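Local coordinates for protein putative carbohydrate-active enzyme (Uncultured organism, PDB 5WH8) that probably hydrolyses O-glycosidic bonds, as in cellulose, acting through the glycoside hydrolase family 5 module of a larger enzyme, at residues I146-W157 with I180-S188. Sequence-based numbering, arbitrary orientation.
Sequences ICNEPNGFDVKW and IICGTPTWS
N151 lies flat against the indole of W187. Its CB sits over the five-membered ring, 3.4 Å from the centroid, as a CH-pi contact. N151 CG lies above the W187 NE1 corner of the ring, at 3.3 Å, and the amide plane tilts only 9° from the indole. At the tip, OD1 shares water 2 with W187 NE1, while N151 ND2 donates to E149 O at 2.9 Å and also to L111 O. A chi1 of 69° tucks CG between backbone N and carbonyl carbon, and two bonds on ND2 fix the amide's rotation; asparagine suits a place needing both a flat group and two polar ends.

On the same indole, E149 OE1 meets the edge, 3.2 Å from W187 CD1, with carboxylate and ring 86° apart. E149 OE2 is held by H209. N148, E149 and P150 form the Asn-Glu-Pro signature after the fourth strand of the family 5 TIM barrel; in relatives this glutamate is the general acid/base, and E237 lies beside it here.

Left-handed backbone at T186 to S188 turns W187 N onto P150 O (2.9 Å). The small hydroxyl of S188 serves both segments, its OG donating to N148 O at 2.9 Å and accepting from T184 N. G183, lacking a side chain, lets its CA come within 3.5 Å of C147 O. Just past strand 142-145, I146 N donates to I181 O of strand 180-182 (3.2 Å), with water 1 bridging C147 N and I181 O. P185 packs its CG on the W157 backbone N, and the W157 ring turns its edge to C182 SG.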
loop_
_atom_site.group_PDB
_atom_site.type_symbol
_atom_site.label_atom_id
_atom_site.label_comp_id
_atom_site.label_asym_id
_atom_site.label_seq_id
_atom_site.Cartn_x
_atom_site.Cartn_y
_atom_site.Cartn_z
ATOM N N ILE A 146 -8.927 -0.887 1.056
ATOM C CA ILE A 146 -10.124 -0.745 1.889
ATOM C C ILE A 146 -10.071 -1.524 3.234
ATOM O O ILE A 146 -10.886 -1.225 4.125
ATOM C CB ILE A 146 -11.418 -1.129 1.069
ATOM C CG1 ILE A 146 -11.304 -2.535 0.458
ATOM C CG2 ILE A 146 -11.686 -0.083 -0.011
ATOM C CD1 ILE A 146 -12.660 -3.102 -0.066
ATOM N N CYS A 147 -9.159 -2.488 3.382
ATOM C CA CYS A 147 -8.964 -3.228 4.654
ATOM C C CYS A 147 -7.633 -4.003 4.695
ATOM O O CYS A 147 -7.545 -5.143 4.263
ATOM C CB CYS A 147 -10.131 -4.209 4.923
ATOM S SG CYS A 147 -10.563 -5.327 3.564
ATOM N N ASN A 148 -6.620 -3.375 5.276
ATOM C CA ASN A 148 -5.251 -3.924 5.374
ATOM C C ASN A 148 -5.098 -5.460 5.526
ATOM O O ASN A 148 -4.659 -6.154 4.583
ATOM C CB ASN A 148 -4.569 -3.218 6.560
ATOM C CG ASN A 148 -3.217 -3.807 6.929
ATOM O OD1 ASN A 148 -2.342 -3.955 6.082
ATOM N ND2 ASN A 148 -3.038 -4.125 8.213
ATOM N N GLU A 149 -5.404 -5.970 6.716
ATOM C CA GLU A 149 -5.204 -7.394 7.064
ATOM C C GLU A 149 -6.383 -7.974 7.840
ATOM O O GLU A 149 -6.369 -8.011 9.078
ATOM C CB GLU A 149 -3.923 -7.601 7.892
ATOM C CG GLU A 149 -2.663 -7.501 7.032
ATOM C CD GLU A 149 -1.383 -7.703 7.817
ATOM O OE1 GLU A 149 -1.436 -7.930 9.048
ATOM O OE2 GLU A 149 -0.289 -7.651 7.209
ATOM N N PRO A 150 -7.424 -8.440 7.124
ATOM C CA PRO A 150 -8.451 -9.256 7.780
ATOM C C PRO A 150 -7.780 -10.428 8.484
ATOM O O PRO A 150 -6.843 -10.995 7.934
ATOM C CB PRO A 150 -9.346 -9.709 6.611
ATOM C CG PRO A 150 -9.128 -8.669 5.557
ATOM C CD PRO A 150 -7.660 -8.336 5.678
ATOM N N ASN A 151 -8.211 -10.752 9.688
ATOM C CA ASN A 151 -7.609 -11.858 10.424
ATOM C C ASN A 151 -8.509 -12.338 11.546
ATOM O O ASN A 151 -9.390 -11.618 12.026
ATOM C CB ASN A 151 -6.222 -11.472 10.979
ATOM C CG ASN A 151 -6.282 -10.429 12.092
ATOM O OD1 ASN A 151 -6.341 -10.771 13.283
ATOM N ND2 ASN A 151 -6.245 -9.149 11.709
ATOM N N GLY A 152 -8.252 -13.587 11.932
ATOM C CA GLY A 152 -9.039 -14.309 12.913
ATOM C C GLY A 152 -9.563 -15.587 12.267
ATOM O O GLY A 152 -9.810 -15.616 11.063
ATOM N N PHE A 153 -9.737 -16.653 13.043
ATOM C CA PHE A 153 -10.297 -17.879 12.471
ATOM C C PHE A 153 -11.757 -17.659 12.039
ATOM O O PHE A 153 -12.259 -18.329 11.138
ATOM C CB PHE A 153 -10.210 -19.044 13.468
ATOM C CG PHE A 153 -10.836 -20.319 12.960
ATOM C CD1 PHE A 153 -10.206 -21.074 11.982
ATOM C CD2 PHE A 153 -12.060 -20.757 13.455
ATOM C CE1 PHE A 153 -10.782 -22.247 11.505
ATOM C CE2 PHE A 153 -12.643 -21.927 12.981
ATOM C CZ PHE A 153 -12.003 -22.671 12.006
ATOM N N ASP A 154 -12.422 -16.709 12.685
ATOM C CA ASP A 154 -13.812 -16.382 12.387
ATOM C C ASP A 154 -13.987 -15.567 11.107
ATOM O O ASP A 154 -15.112 -15.339 10.658
ATOM C CB ASP A 154 -14.424 -15.598 13.551
ATOM C CG ASP A 154 -13.627 -14.349 13.903
ATOM O OD1 ASP A 154 -12.381 -14.439 13.965
ATOM O OD2 ASP A 154 -14.247 -13.277 14.119
ATOM N N VAL A 155 -12.883 -15.122 10.523
ATOM C CA VAL A 155 -12.953 -14.187 9.404
ATOM C C VAL A 155 -12.574 -14.884 8.103
ATOM O O VAL A 155 -11.397 -15.056 7.806
ATOM C CB VAL A 155 -12.040 -12.969 9.652
ATOM C CG1 VAL A 155 -12.125 -11.982 8.505
ATOM C CG2 VAL A 155 -12.473 -12.280 10.950
ATOM N N LYS A 156 -13.600 -15.297 7.355
ATOM C CA LYS A 156 -13.425 -16.023 6.103
ATOM C C LYS A 156 -13.558 -15.090 4.912
ATOM O O LYS A 156 -13.976 -13.933 5.050
ATOM C CB LYS A 156 -14.458 -17.151 5.976
ATOM C CG LYS A 156 -14.544 -18.098 7.157
ATOM C CD LYS A 156 -13.236 -18.825 7.355
ATOM C CE LYS A 156 -13.351 -19.956 8.367
ATOM N NZ LYS A 156 -12.005 -20.412 8.818
ATOM N N TRP A 157 -13.215 -15.587 3.728
ATOM C CA TRP A 157 -13.366 -14.771 2.528
ATOM C C TRP A 157 -14.832 -14.288 2.370
ATOM O O TRP A 157 -15.064 -13.130 2.031
ATOM C CB TRP A 157 -12.881 -15.519 1.261
ATOM C CG TRP A 157 -13.226 -14.773 0.029
ATOM C CD1 TRP A 157 -14.033 -15.200 -0.984
ATOM C CD2 TRP A 157 -12.825 -13.429 -0.319
ATOM N NE1 TRP A 157 -14.160 -14.217 -1.932
ATOM C CE2 TRP A 157 -13.423 -13.122 -1.553
ATOM C CE3 TRP A 157 -12.016 -12.468 0.297
ATOM C CZ2 TRP A 157 -13.255 -11.881 -2.185
ATOM C CZ3 TRP A 157 -11.835 -11.238 -0.331
ATOM C CH2 TRP A 157 -12.469 -10.948 -1.555
ATOM N N ILE A 180 -9.182 -0.170 -6.560
ATOM C CA ILE A 180 -9.465 -0.594 -5.191
ATOM C C ILE A 180 -8.688 -1.873 -4.936
ATOM O O ILE A 180 -8.679 -2.782 -5.782
ATOM C CB ILE A 180 -10.981 -0.824 -4.959
ATOM C CG1 ILE A 180 -11.706 0.519 -5.082
ATOM C CG2 ILE A 180 -11.249 -1.459 -3.604
ATOM C CD1 ILE A 180 -13.217 0.431 -5.129
ATOM N N ILE A 181 -7.983 -1.924 -3.802
ATOM C CA ILE A 181 -7.174 -3.096 -3.422
ATOM C C ILE A 181 -7.843 -3.708 -2.200
ATOM O O ILE A 181 -8.004 -3.028 -1.180
ATOM C CB ILE A 181 -5.700 -2.745 -3.073
ATOM C CG1 ILE A 181 -5.046 -1.892 -4.160
ATOM C CG2 ILE A 181 -4.876 -4.052 -2.834
ATOM C CD1 ILE A 181 -3.682 -1.288 -3.785
ATOM N N CYS A 182 -8.221 -4.979 -2.306
ATOM C CA CYS A 182 -9.015 -5.659 -1.290
ATOM C C CYS A 182 -8.221 -6.690 -0.520
ATOM O O CYS A 182 -7.670 -7.617 -1.121
ATOM C CB CYS A 182 -10.213 -6.359 -1.948
ATOM S SG CYS A 182 -11.374 -7.127 -0.749
ATOM N N GLY A 183 -8.180 -6.546 0.811
ATOM C CA GLY A 183 -7.485 -7.470 1.685
ATOM C C GLY A 183 -8.087 -8.861 1.641
ATOM O O GLY A 183 -9.218 -9.041 1.166
ATOM N N THR A 184 -7.317 -9.840 2.113
ATOM C CA THR A 184 -7.748 -11.237 2.082
ATOM C C THR A 184 -7.532 -11.871 3.460
ATOM O O THR A 184 -6.855 -11.287 4.321
ATOM C CB THR A 184 -7.014 -12.017 0.964
ATOM O OG1 THR A 184 -5.594 -11.883 1.096
ATOM C CG2 THR A 184 -7.459 -11.492 -0.428
ATOM N N PRO A 185 -8.185 -13.020 3.721
ATOM C CA PRO A 185 -8.081 -13.614 5.066
ATOM C C PRO A 185 -6.669 -14.062 5.474
ATOM O O PRO A 185 -5.748 -14.166 4.657
ATOM C CB PRO A 185 -9.029 -14.826 4.986
ATOM C CG PRO A 185 -9.992 -14.488 3.897
ATOM C CD PRO A 185 -9.179 -13.715 2.876
ATOM N N THR A 186 -6.533 -14.317 6.775
ATOM C CA THR A 186 -5.285 -14.739 7.408
ATOM C C THR A 186 -4.150 -13.720 7.122
ATOM O O THR A 186 -3.071 -14.034 6.609
ATOM C CB THR A 186 -4.900 -16.174 6.984
ATOM O OG1 THR A 186 -6.041 -17.044 7.114
ATOM C CG2 THR A 186 -3.785 -16.702 7.869
ATOM N N TRP A 187 -4.429 -12.472 7.493
ATOM C CA TRP A 187 -3.486 -11.362 7.356
ATOM C C TRP A 187 -3.052 -11.183 5.904
ATOM O O TRP A 187 -1.862 -11.008 5.595
ATOM C CB TRP A 187 -2.257 -11.542 8.263
ATOM C CG TRP A 187 -2.571 -11.554 9.752
ATOM C CD1 TRP A 187 -2.736 -10.464 10.574
ATOM C CD2 TRP A 187 -2.783 -12.704 10.574
ATOM N NE1 TRP A 187 -3.017 -10.876 11.859
ATOM C CE2 TRP A 187 -3.042 -12.242 11.887
ATOM C CE3 TRP A 187 -2.742 -14.080 10.341
ATOM C CZ2 TRP A 187 -3.290 -13.105 12.945
ATOM C CZ3 TRP A 187 -2.989 -14.936 11.405
ATOM C CH2 TRP A 187 -3.244 -14.438 12.693
ATOM N N SER A 188 -4.062 -11.181 5.031
ATOM C CA SER A 188 -3.891 -11.037 3.574
ATOM C C SER A 188 -2.910 -12.076 3.020
ATOM O O SER A 188 -2.000 -11.765 2.221
ATOM C CB SER A 188 -3.492 -9.598 3.199
ATOM O OG SER A 188 -4.625 -8.767 3.342
HETATM O O HOH W 1 -7.648 -3.793 1.412
HETATM O O HOH W 2 -3.673 -9.437 14.463
HETATM O O HOH W 3 -8.879 -14.357 8.609
#